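Local coordinates for packaging protein UL32 (Human herpesvirus 8 type M, PDB 6XF9), which assembles into a pentameric ring required for herpesviral packaging and probably helps bring new capsids to nuclear replication compartments, where viral DNA is cleaved and packaged, at residues 85-90 with 374-379; 128-131 with 135-138; 153-158 with 414-419; 296-301 with 364-369. All coordinates share one frame; numbering follows the deposited sequence. Where two conformers were deposited one is given.

Contact 1. Residues 85-90 with 374-379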
loop_
_atom_site.group_PDB
_atom_site.type_symbol
_atom_site.label_atom_id
_atom_site.label_comp_id
_atom_site.label_asym_id
_atom_site.label_seq_id
_atom_site.Cartn_x
_atom_site.Cartn_y
_atom_site.Cartn_z
ATOM N N ALA D 85 26.676 -16.271 31.810
ATOM C CA ALA D 85 25.561 -16.979 32.402
ATOM C C ALA D 85 24.284 -16.734 31.597
ATOM O O ALA D 85 24.103 -15.653 31.024
ATOM C CB ALA D 85 25.342 -16.539 33.855
ATOM N N PRO D 86 23.389 -17.719 31.521
ATOM C CA PRO D 86 22.122 -17.510 30.820
ATOM C C PRO D 86 21.231 -16.553 31.576
ATOM O O PRO D 86 21.485 -16.178 32.715
ATOM C CB PRO D 86 21.496 -18.903 30.768
ATOM C CG PRO D 86 22.141 -19.644 31.909
ATOM C CD PRO D 86 23.533 -19.105 32.011
ATOM N N HIS D 87 20.246 -16.062 30.864
ATOM C CA HIS D 87 19.135 -15.244 31.442
ATOM C C HIS D 87 17.914 -16.136 32.072
ATOM O O HIS D 87 17.060 -16.841 31.471
ATOM C CB HIS D 87 18.371 -14.622 30.322
ATOM C CG HIS D 87 18.826 -13.284 29.881
ATOM N ND1 HIS D 87 19.675 -13.113 28.810
ATOM C CD2 HIS D 87 18.447 -12.050 30.266
ATOM C CE1 HIS D 87 19.856 -11.826 28.599
ATOM N NE2 HIS D 87 19.128 -11.161 29.474
ATOM N N CYS D 88 17.902 -16.168 33.369
ATOM C CA CYS D 88 16.885 -17.027 33.966
ATOM C C CYS D 88 16.699 -16.655 35.428
ATOM O O CYS D 88 17.272 -15.672 35.912
ATOM C CB CYS D 88 17.249 -18.495 33.782
ATOM S SG CYS D 88 18.910 -18.883 34.280
ATOM N N TRP D 89 15.868 -17.429 36.134
ATOM C CA TRP D 89 15.684 -17.165 37.555
ATOM C C TRP D 89 16.971 -17.442 38.331
ATOM O O TRP D 89 17.445 -16.573 39.071
ATOM C CB TRP D 89 14.526 -18.000 38.122
ATOM C CG TRP D 89 14.423 -17.840 39.598
ATOM C CD1 TRP D 89 13.805 -16.843 40.273
ATOM C CD2 TRP D 89 15.040 -18.676 40.586
ATOM N NE1 TRP D 89 13.968 -17.019 41.631
ATOM C CE2 TRP D 89 14.719 -18.146 41.841
ATOM C CE3 TRP D 89 15.813 -19.834 40.525
ATOM C CZ2 TRP D 89 15.155 -18.725 43.019
ATOM C CZ3 TRP D 89 16.240 -20.412 41.701
ATOM C CH2 TRP D 89 15.920 -19.853 42.926
ATOM N N THR D 90 17.580 -18.596 38.093
ATOM C CA THR D 90 18.757 -18.997 38.854
ATOM C C THR D 90 19.899 -18.000 38.741
ATOM O O THR D 90 20.589 -17.733 39.725
ATOM C CB THR D 90 19.262 -20.385 38.416
ATOM O OG1 THR D 90 18.230 -21.358 38.619
ATOM C CG2 THR D 90 20.492 -20.783 39.220
ATOM N N ALA D 374 17.762 -20.465 22.754
ATOM C CA ALA D 374 18.931 -20.569 21.882
ATOM C C ALA D 374 20.026 -19.592 22.289
ATOM O O ALA D 374 21.218 -19.913 22.209
ATOM C CB ALA D 374 18.514 -20.329 20.431
ATOM N N LEU D 375 19.650 -18.361 22.634
ATOM C CA LEU D 375 20.635 -17.383 23.081
ATOM C C LEU D 375 21.298 -17.865 24.364
ATOM O O LEU D 375 22.530 -17.871 24.480
ATOM C CB LEU D 375 19.944 -16.040 23.291
ATOM C CG LEU D 375 20.784 -14.797 23.537
ATOM C CD1 LEU D 375 21.555 -14.474 22.298
ATOM C CD2 LEU D 375 19.888 -13.634 23.894
ATOM N N ASN D 376 20.484 -18.365 25.302
ATOM C CA ASN D 376 20.967 -18.862 26.589
ATOM C C ASN D 376 21.957 -20.010 26.419
ATOM O O ASN D 376 22.985 -20.051 27.096
ATOM C CB ASN D 376 19.780 -19.311 27.427
ATOM C CG ASN D 376 19.131 -18.189 28.151
ATOM O OD1 ASN D 376 19.663 -17.087 28.216
ATOM N ND2 ASN D 376 17.976 -18.461 28.734
ATOM N N ALA D 377 21.667 -20.964 25.533
ATOM C CA ALA D 377 22.645 -22.018 25.282
ATOM C C ALA D 377 23.934 -21.471 24.667
ATOM O O ALA D 377 25.010 -22.033 24.904
ATOM C CB ALA D 377 22.046 -23.100 24.387
ATOM N N LYS D 378 23.859 -20.398 23.861
ATOM C CA LYS D 378 25.060 -19.894 23.193
ATOM C C LYS D 378 25.947 -19.090 24.118
ATOM O O LYS D 378 27.157 -19.046 23.915
ATOM C CB LYS D 378 24.705 -19.012 21.992
ATOM C CG LYS D 378 24.256 -19.734 20.736
ATOM C CD LYS D 378 25.447 -20.491 20.182
ATOM C CE LYS D 378 25.243 -20.942 18.751
ATOM N NZ LYS D 378 26.488 -21.600 18.198
ATOM N N VAL D 379 25.377 -18.473 25.138
ATOM C CA VAL D 379 26.110 -17.549 25.991
ATOM C C VAL D 379 26.796 -18.254 27.158
ATOM O O VAL D 379 27.841 -17.793 27.626
ATOM C CB VAL D 379 25.119 -16.478 26.483
ATOM C CG1 VAL D 379 25.759 -15.556 27.461
ATOM C CG2 VAL D 379 24.554 -15.681 25.311
#

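Contact 2. Residues 128-131 with 135-138. With ZN (zinc ion), chain O.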
loop_
_atom_site.group_PDB
_atom_site.type_symbol
_atom_site.label_atom_id
_atom_site.label_comp_id
_atom_site.label_asym_id
_atom_site.label_seq_id
_atom_site.Cartn_x
_atom_site.Cartn_y
_atom_site.Cartn_z
ATOM N N GLN D 128 18.093 -8.060 37.134
ATOM C CA GLN D 128 17.988 -8.474 35.734
ATOM C C GLN D 128 18.424 -7.370 34.774
ATOM O O GLN D 128 19.153 -7.619 33.808
ATOM C CB GLN D 128 16.551 -8.860 35.433
ATOM C CG GLN D 128 16.096 -10.135 36.054
ATOM C CD GLN D 128 14.788 -10.586 35.453
ATOM O OE1 GLN D 128 14.762 -11.186 34.383
ATOM N NE2 GLN D 128 13.687 -10.251 36.110
ATOM N N LEU D 129 17.944 -6.146 34.995
ATOM C CA LEU D 129 18.287 -5.041 34.102
ATOM C C LEU D 129 19.780 -4.736 34.156
ATOM O O LEU D 129 20.411 -4.480 33.117
ATOM C CB LEU D 129 17.458 -3.802 34.454
ATOM C CG LEU D 129 15.996 -3.752 33.977
ATOM C CD1 LEU D 129 15.252 -2.571 34.571
ATOM C CD2 LEU D 129 15.973 -3.644 32.455
ATOM N N HIS D 130 20.365 -4.738 35.361
ATOM C CA HIS D 130 21.768 -4.349 35.495
ATOM C C HIS D 130 22.712 -5.440 35.005
ATOM O O HIS D 130 23.647 -5.170 34.241
ATOM C CB HIS D 130 22.079 -3.970 36.944
ATOM C CG HIS D 130 23.517 -3.622 37.173
ATOM N ND1 HIS D 130 24.041 -2.390 36.859
ATOM C CD2 HIS D 130 24.538 -4.349 37.689
ATOM C CE1 HIS D 130 25.326 -2.373 37.163
ATOM N NE2 HIS D 130 25.654 -3.551 37.664
ATOM N N PHE D 131 22.477 -6.679 35.414
ATOM C CA PHE D 131 23.444 -7.726 35.141
ATOM C C PHE D 131 23.177 -8.503 33.862
ATOM O O PHE D 131 24.108 -9.140 33.346
ATOM C CB PHE D 131 23.500 -8.707 36.312
ATOM C CG PHE D 131 24.173 -8.150 37.532
ATOM C CD1 PHE D 131 25.529 -7.947 37.545
ATOM C CD2 PHE D 131 23.441 -7.822 38.659
ATOM C CE1 PHE D 131 26.151 -7.425 38.652
ATOM C CE2 PHE D 131 24.059 -7.299 39.764
ATOM C CZ PHE D 131 25.423 -7.101 39.759
ATOM N N LYS D 135 23.314 -5.054 30.888
ATOM C CA LYS D 135 24.760 -5.289 31.094
ATOM C C LYS D 135 25.580 -4.021 31.361
ATOM O O LYS D 135 26.503 -3.708 30.609
ATOM C CB LYS D 135 25.350 -6.050 29.904
ATOM C CG LYS D 135 24.730 -7.419 29.670
ATOM C CD LYS D 135 25.390 -8.132 28.501
ATOM C CE LYS D 135 24.770 -9.499 28.268
ATOM N NZ LYS D 135 23.316 -9.406 27.957
ATOM N N CYS D 136 25.244 -3.294 32.425
ATOM C CA CYS D 136 25.876 -1.998 32.687
ATOM C C CYS D 136 27.380 -2.106 32.830
ATOM O O CYS D 136 28.072 -1.098 32.659
ATOM C CB CYS D 136 25.317 -1.346 33.946
ATOM S SG CYS D 136 23.534 -1.146 33.962
ATOM N N PHE D 137 27.905 -3.305 33.113
ATOM C CA PHE D 137 29.317 -3.503 33.437
ATOM C C PHE D 137 30.224 -3.670 32.229
ATOM O O PHE D 137 31.446 -3.572 32.384
ATOM C CB PHE D 137 29.494 -4.736 34.329
ATOM C CG PHE D 137 28.918 -5.989 33.747
ATOM C CD1 PHE D 137 29.604 -6.698 32.761
ATOM C CD2 PHE D 137 27.678 -6.458 34.174
ATOM C CE1 PHE D 137 29.078 -7.860 32.217
ATOM C CE2 PHE D 137 27.132 -7.619 33.635
ATOM C CZ PHE D 137 27.837 -8.317 32.651
ATOM N N LYS D 138 29.671 -3.947 31.046
ATOM C CA LYS D 138 30.490 -4.119 29.853
ATOM C C LYS D 138 31.264 -2.835 29.590
ATOM O O LYS D 138 30.755 -1.734 29.816
ATOM C CB LYS D 138 29.613 -4.464 28.641
ATOM C CG LYS D 138 29.226 -5.935 28.522
ATOM C CD LYS D 138 28.248 -6.135 27.370
ATOM C CE LYS D 138 28.971 -6.058 26.029
ATOM N NZ LYS D 138 28.136 -6.461 24.859
HETATM ZN ZN ZN O . 23.207 -0.644 36.173
#

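Contact 3. Residues 153-158 with 414-419. With ZN (zinc ion), chain Q.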
loop_
_atom_site.group_PDB
_atom_site.type_symbol
_atom_site.label_atom_id
_atom_site.label_comp_id
_atom_site.label_asym_id
_atom_site.label_seq_id
_atom_site.Cartn_x
_atom_site.Cartn_y
_atom_site.Cartn_z
ATOM N N PHE D 153 16.132 1.214 25.044
ATOM C CA PHE D 153 14.769 1.731 25.002
ATOM C C PHE D 153 13.785 0.639 24.581
ATOM O O PHE D 153 12.827 0.331 25.298
ATOM C CB PHE D 153 14.722 2.922 24.041
ATOM C CG PHE D 153 13.366 3.557 23.917
ATOM C CD1 PHE D 153 12.908 4.441 24.893
ATOM C CD2 PHE D 153 12.552 3.282 22.818
ATOM C CE1 PHE D 153 11.663 5.028 24.789
ATOM C CE2 PHE D 153 11.318 3.864 22.698
ATOM C CZ PHE D 153 10.866 4.743 23.684
ATOM N N LEU D 154 14.028 0.030 23.411
ATOM C CA LEU D 154 13.166 -1.040 22.909
ATOM C C LEU D 154 13.061 -2.196 23.900
ATOM O O LEU D 154 11.980 -2.767 24.098
ATOM C CB LEU D 154 13.698 -1.541 21.567
ATOM C CG LEU D 154 13.592 -0.552 20.409
ATOM C CD1 LEU D 154 14.184 -1.112 19.164
ATOM C CD2 LEU D 154 12.136 -0.286 20.167
ATOM N N LYS D 155 14.176 -2.592 24.511
ATOM C CA LYS D 155 14.113 -3.692 25.463
ATOM C C LYS D 155 13.217 -3.337 26.630
ATOM O O LYS D 155 12.288 -4.083 26.950
ATOM C CB LYS D 155 15.519 -4.072 25.923
ATOM C CG LYS D 155 16.191 -5.053 24.984
ATOM C CD LYS D 155 17.552 -5.440 25.439
ATOM C CE LYS D 155 18.571 -4.474 24.909
ATOM N NZ LYS D 155 19.931 -4.827 25.409
ATOM N N SER D 156 13.444 -2.176 27.250
ATOM C CA SER D 156 12.623 -1.757 28.386
ATOM C C SER D 156 11.138 -1.764 28.037
ATOM O O SER D 156 10.308 -2.281 28.797
ATOM C CB SER D 156 13.027 -0.345 28.829
ATOM O OG SER D 156 14.365 -0.274 29.272
ATOM N N GLU D 157 10.783 -1.195 26.877
ATOM C CA GLU D 157 9.372 -1.092 26.502
ATOM C C GLU D 157 8.730 -2.467 26.422
ATOM O O GLU D 157 7.683 -2.712 27.037
ATOM C CB GLU D 157 9.221 -0.351 25.174
ATOM C CG GLU D 157 9.647 1.093 25.279
ATOM C CD GLU D 157 8.732 1.887 26.208
ATOM O OE1 GLU D 157 7.526 2.036 25.864
ATOM O OE2 GLU D 157 9.217 2.343 27.282
ATOM N N PHE D 158 9.353 -3.393 25.688
ATOM C CA PHE D 158 8.703 -4.689 25.538
ATOM C C PHE D 158 8.784 -5.538 26.798
ATOM O O PHE D 158 7.960 -6.430 26.977
ATOM C CB PHE D 158 9.270 -5.442 24.357
ATOM C CG PHE D 158 8.711 -4.994 23.059
ATOM C CD1 PHE D 158 9.038 -3.752 22.551
ATOM C CD2 PHE D 158 7.822 -5.808 22.354
ATOM C CE1 PHE D 158 8.512 -3.325 21.324
ATOM C CE2 PHE D 158 7.291 -5.400 21.137
ATOM C CZ PHE D 158 7.638 -4.152 20.619
ATOM N N ASP D 414 27.840 -12.560 21.616
ATOM C CA ASP D 414 27.463 -11.255 22.170
ATOM C C ASP D 414 26.966 -10.376 21.029
ATOM O O ASP D 414 27.751 -9.974 20.172
ATOM C CB ASP D 414 28.630 -10.596 22.911
ATOM C CG ASP D 414 28.177 -9.439 23.790
ATOM O OD1 ASP D 414 27.298 -8.655 23.345
ATOM O OD2 ASP D 414 28.663 -9.334 24.950
ATOM N N CYS D 415 25.664 -10.082 21.019
ATOM C CA CYS D 415 25.075 -9.237 19.988
ATOM C C CYS D 415 23.834 -8.581 20.567
ATOM O O CYS D 415 22.836 -9.264 20.799
ATOM C CB CYS D 415 24.735 -10.043 18.746
ATOM S SG CYS D 415 24.143 -8.957 17.410
ATOM N N GLU D 416 23.890 -7.265 20.807
ATOM C CA GLU D 416 22.732 -6.589 21.399
ATOM C C GLU D 416 21.564 -6.532 20.422
ATOM O O GLU D 416 20.406 -6.505 20.852
ATOM C CB GLU D 416 23.109 -5.184 21.888
ATOM C CG GLU D 416 22.185 -4.661 22.990
ATOM C CD GLU D 416 22.803 -3.520 23.831
ATOM O OE1 GLU D 416 23.845 -2.980 23.408
ATOM O OE2 GLU D 416 22.232 -3.135 24.895
ATOM N N VAL D 417 21.842 -6.544 19.111
ATOM C CA VAL D 417 20.764 -6.596 18.115
ATOM C C VAL D 417 19.951 -7.865 18.292
ATOM O O VAL D 417 18.754 -7.810 18.575
ATOM C CB VAL D 417 21.326 -6.503 16.685
ATOM C CG1 VAL D 417 20.251 -6.846 15.678
ATOM C CG2 VAL D 417 21.859 -5.110 16.429
ATOM N N VAL D 418 20.603 -9.025 18.210
ATOM C CA VAL D 418 19.890 -10.286 18.412
ATOM C C VAL D 418 19.289 -10.348 19.809
ATOM O O VAL D 418 18.157 -10.815 19.990
ATOM C CB VAL D 418 20.820 -11.480 18.157
ATOM C CG1 VAL D 418 20.193 -12.723 18.699
ATOM C CG2 VAL D 418 21.069 -11.650 16.691
ATOM N N GLN D 419 20.007 -9.854 20.825
ATOM C CA GLN D 419 19.404 -9.833 22.157
ATOM C C GLN D 419 18.106 -9.034 22.137
ATOM O O GLN D 419 17.092 -9.460 22.701
ATOM C CB GLN D 419 20.373 -9.272 23.203
ATOM C CG GLN D 419 19.877 -9.477 24.646
ATOM C CD GLN D 419 20.375 -8.398 25.641
ATOM O OE1 GLN D 419 20.755 -7.288 25.257
ATOM N NE2 GLN D 419 20.360 -8.734 26.928
HETATM ZN ZN ZN Q . 24.940 -9.900 15.508
#

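Contact 4. Residues 296-301 with 364-369. With ZN (zinc ion), chain P.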
loop_
_atom_site.group_PDB
_atom_site.type_symbol
_atom_site.label_atom_id
_atom_site.label_comp_id
_atom_site.label_asym_id
_atom_site.label_seq_id
_atom_site.Cartn_x
_atom_site.Cartn_y
_atom_site.Cartn_z
ATOM N N CYS D 296 11.191 -21.578 31.393
ATOM C CA CYS D 296 11.761 -22.801 30.858
ATOM C C CYS D 296 12.655 -23.463 31.889
ATOM O O CYS D 296 13.557 -22.821 32.442
ATOM C CB CYS D 296 12.547 -22.498 29.602
ATOM S SG CYS D 296 13.460 -23.916 29.006
ATOM N N LEU D 297 12.395 -24.742 32.175
ATOM C CA LEU D 297 13.165 -25.404 33.227
ATOM C C LEU D 297 14.554 -25.773 32.759
ATOM O O LEU D 297 15.492 -25.744 33.557
ATOM C CB LEU D 297 12.469 -26.670 33.703
ATOM C CG LEU D 297 11.501 -26.497 34.853
ATOM C CD1 LEU D 297 10.685 -27.777 34.978
ATOM C CD2 LEU D 297 12.297 -26.229 36.103
ATOM N N LEU D 298 14.710 -26.101 31.473
ATOM C CA LEU D 298 16.020 -26.457 30.958
ATOM C C LEU D 298 16.954 -25.259 30.903
ATOM O O LEU D 298 18.178 -25.430 30.919
ATOM C CB LEU D 298 15.883 -27.104 29.582
ATOM C CG LEU D 298 14.897 -28.271 29.548
ATOM C CD1 LEU D 298 14.712 -28.794 28.149
ATOM C CD2 LEU D 298 15.437 -29.361 30.430
ATOM N N CYS D 299 16.418 -24.047 30.780
ATOM C CA CYS D 299 17.274 -22.872 30.893
ATOM C C CYS D 299 17.726 -22.655 32.326
ATOM O O CYS D 299 18.828 -22.148 32.551
ATOM C CB CYS D 299 16.561 -21.619 30.373
ATOM S SG CYS D 299 16.472 -21.473 28.553
ATOM N N GLU D 300 16.877 -22.971 33.308
ATOM C CA GLU D 300 17.338 -22.953 34.692
ATOM C C GLU D 300 18.499 -23.921 34.859
ATOM O O GLU D 300 19.532 -23.573 35.436
ATOM C CB GLU D 300 16.195 -23.330 35.638
ATOM C CG GLU D 300 14.940 -22.496 35.462
ATOM C CD GLU D 300 15.166 -21.022 35.657
ATOM O OE1 GLU D 300 15.953 -20.673 36.545
ATOM O OE2 GLU D 300 14.592 -20.207 34.893
ATOM N N CYS D 301 18.379 -25.118 34.281
ATOM C CA CYS D 301 19.440 -26.106 34.401
ATOM C C CYS D 301 20.735 -25.607 33.799
ATOM O O CYS D 301 21.818 -25.954 34.281
ATOM C CB CYS D 301 19.022 -27.411 33.736
ATOM S SG CYS D 301 17.697 -28.203 34.652
ATOM N N HIS D 364 11.406 -29.832 23.015
ATOM C CA HIS D 364 11.301 -29.316 21.651
ATOM C C HIS D 364 11.485 -27.810 21.632
ATOM O O HIS D 364 12.265 -27.274 20.836
ATOM C CB HIS D 364 9.941 -29.670 21.047
ATOM C CG HIS D 364 9.756 -29.177 19.643
ATOM N ND1 HIS D 364 8.538 -28.743 19.158
ATOM C CD2 HIS D 364 10.630 -29.069 18.613
ATOM C CE1 HIS D 364 8.676 -28.372 17.896
ATOM N NE2 HIS D 364 9.934 -28.561 17.541
ATOM N N LYS D 365 10.744 -27.105 22.491
ATOM C CA LYS D 365 10.833 -25.652 22.562
ATOM C C LYS D 365 12.243 -25.208 22.869
ATOM O O LYS D 365 12.745 -24.253 22.267
ATOM C CB LYS D 365 9.883 -25.129 23.623
ATOM C CG LYS D 365 10.136 -23.723 24.010
ATOM C CD LYS D 365 9.277 -23.356 25.197
ATOM C CE LYS D 365 9.797 -22.105 25.819
ATOM N NZ LYS D 365 8.838 -21.624 26.816
ATOM N N HIS D 366 12.902 -25.880 23.801
ATOM C CA HIS D 366 14.192 -25.383 24.266
ATOM C C HIS D 366 15.301 -25.650 23.272
ATOM O O HIS D 366 16.127 -24.772 23.023
ATOM C CB HIS D 366 14.550 -26.017 25.623
ATOM C CG HIS D 366 15.941 -25.708 26.083
ATOM N ND1 HIS D 366 16.270 -24.530 26.726
ATOM C CD2 HIS D 366 17.090 -26.411 25.964
ATOM C CE1 HIS D 366 17.565 -24.530 26.987
ATOM N NE2 HIS D 366 18.087 -25.654 26.525
ATOM N N LEU D 367 15.341 -26.833 22.666
ATOM C CA LEU D 367 16.470 -27.155 21.796
ATOM C C LEU D 367 16.286 -26.673 20.365
ATOM O O LEU D 367 17.283 -26.465 19.666
ATOM C CB LEU D 367 16.727 -28.665 21.765
ATOM C CG LEU D 367 17.267 -29.344 23.023
ATOM C CD1 LEU D 367 17.197 -30.849 22.845
ATOM C CD2 LEU D 367 18.679 -28.909 23.309
ATOM N N PHE D 368 15.042 -26.519 19.882
ATOM C CA PHE D 368 14.831 -26.285 18.458
ATOM C C PHE D 368 13.979 -25.070 18.121
ATOM O O PHE D 368 14.011 -24.650 16.965
ATOM C CB PHE D 368 14.189 -27.520 17.794
ATOM C CG PHE D 368 14.951 -28.827 18.005
ATOM C CD1 PHE D 368 16.048 -29.149 17.216
ATOM C CD2 PHE D 368 14.553 -29.736 18.986
ATOM C CE1 PHE D 368 16.748 -30.347 17.403
ATOM C CE2 PHE D 368 15.254 -30.949 19.177
ATOM C CZ PHE D 368 16.347 -31.243 18.384
ATOM N N CYS D 369 13.237 -24.484 19.071
ATOM C CA CYS D 369 12.267 -23.430 18.768
ATOM C C CYS D 369 12.526 -22.099 19.463
ATOM O O CYS D 369 12.696 -21.088 18.773
ATOM C CB CYS D 369 10.839 -23.875 19.103
ATOM S SG CYS D 369 10.363 -25.282 18.149
HETATM ZN ZN ZN P . 14.983 -22.949 27.544
#

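Contact 1. Residues 85-90 with 374-379
The carboxamide of Asn376 meets the 85-90 loop with one face and both of its polar atoms. Pro86 lies over that face, its CB 3.6 Å from Asn376 CG, and the backbone N of His87 approaches from the same side. The imidazole of His87 is nearly coplanar with the amide, at 26°, and holds Asn376 OD1 at its edge; the ring also meets Phe423 edge-to-face. His87 was deposited in two conformers, so the finer placing of its ring is less certain than that of the asparagine.

Asparagine suits this place because one flat group both donates and accepts. His87 N gives its hydrogen to Asn376 OD1 over 2.9 Å, standing 50° out of the carbonyl plane. A weak return bond runs from Asn376 ND2 to His87 O at 3.3 Å, so the amide bridges the N-H and C=O of a single loop residue. With CG anti to the carbonyl carbon (chi1 -83°), Asn376 leans off helix 371-379 toward the loop. One turn on, Val379 adds a separate apolar touch, its CG1 3.9 Å from Ala85 O.

Asn376 also packs against Cys299, a ligand of the third zinc ion. The chemistry implies that this buried amide pays for two loop backbone groups near the start of helix 89-106, and its position is consistent with a second-shell role beside the metal.

Contact 2. Residues 128-131 with 135-138
His130 turns its ring anti to the backbone N (chi1 177°), and Cys136 swings SG anti to its own carbonyl carbon (chi1 -55°), so the two aim at one zinc ion. They are half of a CxxC-type site of three cysteines and one histidine, which Cys52 and Cys55 complete. His130 ND1 binds the zinc at 2.1 Å and Cys136 SG at 2.3 Å. As ligands of one metal, these two atoms lie 3.2 Å apart, the sulfur oblique to the imidazole. The other ring nitrogen, NE2, is hydrogen-bonded to Tyr75 OH, which should fix the rotation of the ring.

The backbone sets the spacing. After helix 124-133, Lys135 takes positive phi and starts a type I turn to Lys138, which folds Cys136 back toward the helix. Its N then donates to His130 O at 3.1 Å, in the carbonyl plane and 153° at the hydrogen, so His130 holds the turn by both backbone and side chain.

Phe137 packs beside segment 128-131, its CG set between backbone N and carbonyl carbon. Phe137 CE2 touches Phe131 CD1 at 4.2 Å, and the ring offers an edge to the Phe131 backbone, with Phe137 CE2 3.4 Å from Phe131 O.

Contact 3. Residues 153-158 with 414-419
Segments 153-158, on helix 145-164, and 414-419, at the start of helix 416-430, keep their backbones well apart: their nearest CA atoms, those of Lys155 and Gln419, are 8.8 Å distant. Such a gap needs a long side chain, and Lys155 spans it. Its chain runs straight out and then bends at chi3 (-88°), which brings NZ between two acceptors presented three residues apart on the first turn of helix 416-430.

Lys155 NZ donates to Gln419 OE1 at 2.6 Å, from a position tilted 39° out of the carbonyl plane. It also forms a salt bridge with Glu416 OE2 at 2.9 Å; the carboxylate oxygen receives it on its anti lone pair, the one turned away from the other oxygen. Both partners cross the lysine at about a right angle, so they meet mainly its last carbons and NZ. Val133 O adds a weak third bond to NZ and accepts from Gln419 NE2 as well, which should keep the glutamine amide from flipping. A buried ammonium is thus met by one formal charge and two neutral oxygens.

Just before Glu416, Cys415 caps the helix: Val418 N points at its SG along an almost straight but weak bond of 3.6 Å. That sulfur binds zinc at 2.3 Å, and the N-H may help stabilise it as a thiolate. Here a helix N-cap doubles as a metal ligand in the zinc site that Cys191, Cys192 and His452 complete.

Contact 4. Residues 296-301 with 364-369
The imidazole of His366 lies flat against Leu298 and turns an edge to Cys299, within a zinc site of three cysteines and one histidine whose CxxC pair is Cys296 and Cys299. Leu298 CB sits over the ring centre, 3.7 Å from the centroid and 8° off the normal, a CH-pi contact that should help hold the ring flat against it. Cys299 SG lies near the ring plane, whereas Cys296 SG approaches obliquely. Leucine fits between the two cysteines because it gives the histidine an apolar wall without competing for the metal.

All three ligands point at one ion: Cys296 SG and Cys299 SG bind the zinc at 2.3 Å each, His366 ND1 at 2.2 Å. Cys373, on helix 371-379, is the fourth. The sulfurs converge because their first torsions differ, Cys296 placing SG anti to its backbone N (172°) and Cys299 anti to the carbonyl carbon (-77°).

Cys296 is also the N-cap of helix 297-304, its SG accepting from Cys299 N at 3.5 Å, which would tend to favour the thiolate form. Leu312 of helix 308-321 also packs on His366. The leucine's outer branch finishes the contact at the root of the imidazole, with Leu298 CD1 3.8 Å from His366 CB.

Overall arrangement
Contact 1 lies near the middle of the chain, about 5 Å from its centre, and joins its early part to its late part. Contact 2, at the first zinc site, and contact 4, at the third, fall on opposite sides of that centre, their own centres about 23 Å apart. Contact 3 ties helix 145-164 to the second zinc site; its centre is about 12 Å from that of contact 2, and the two meet through the Lys138-Asp414 salt bridge. Contact 1 reaches contact 4 through Glu300, which takes the N-H groups of Trp89 and Thr90. Contacts 1 and 3 interleave along the sequence, so zinc sites and distant helices are knitted into one compact, largely helical subunit of the pentamer.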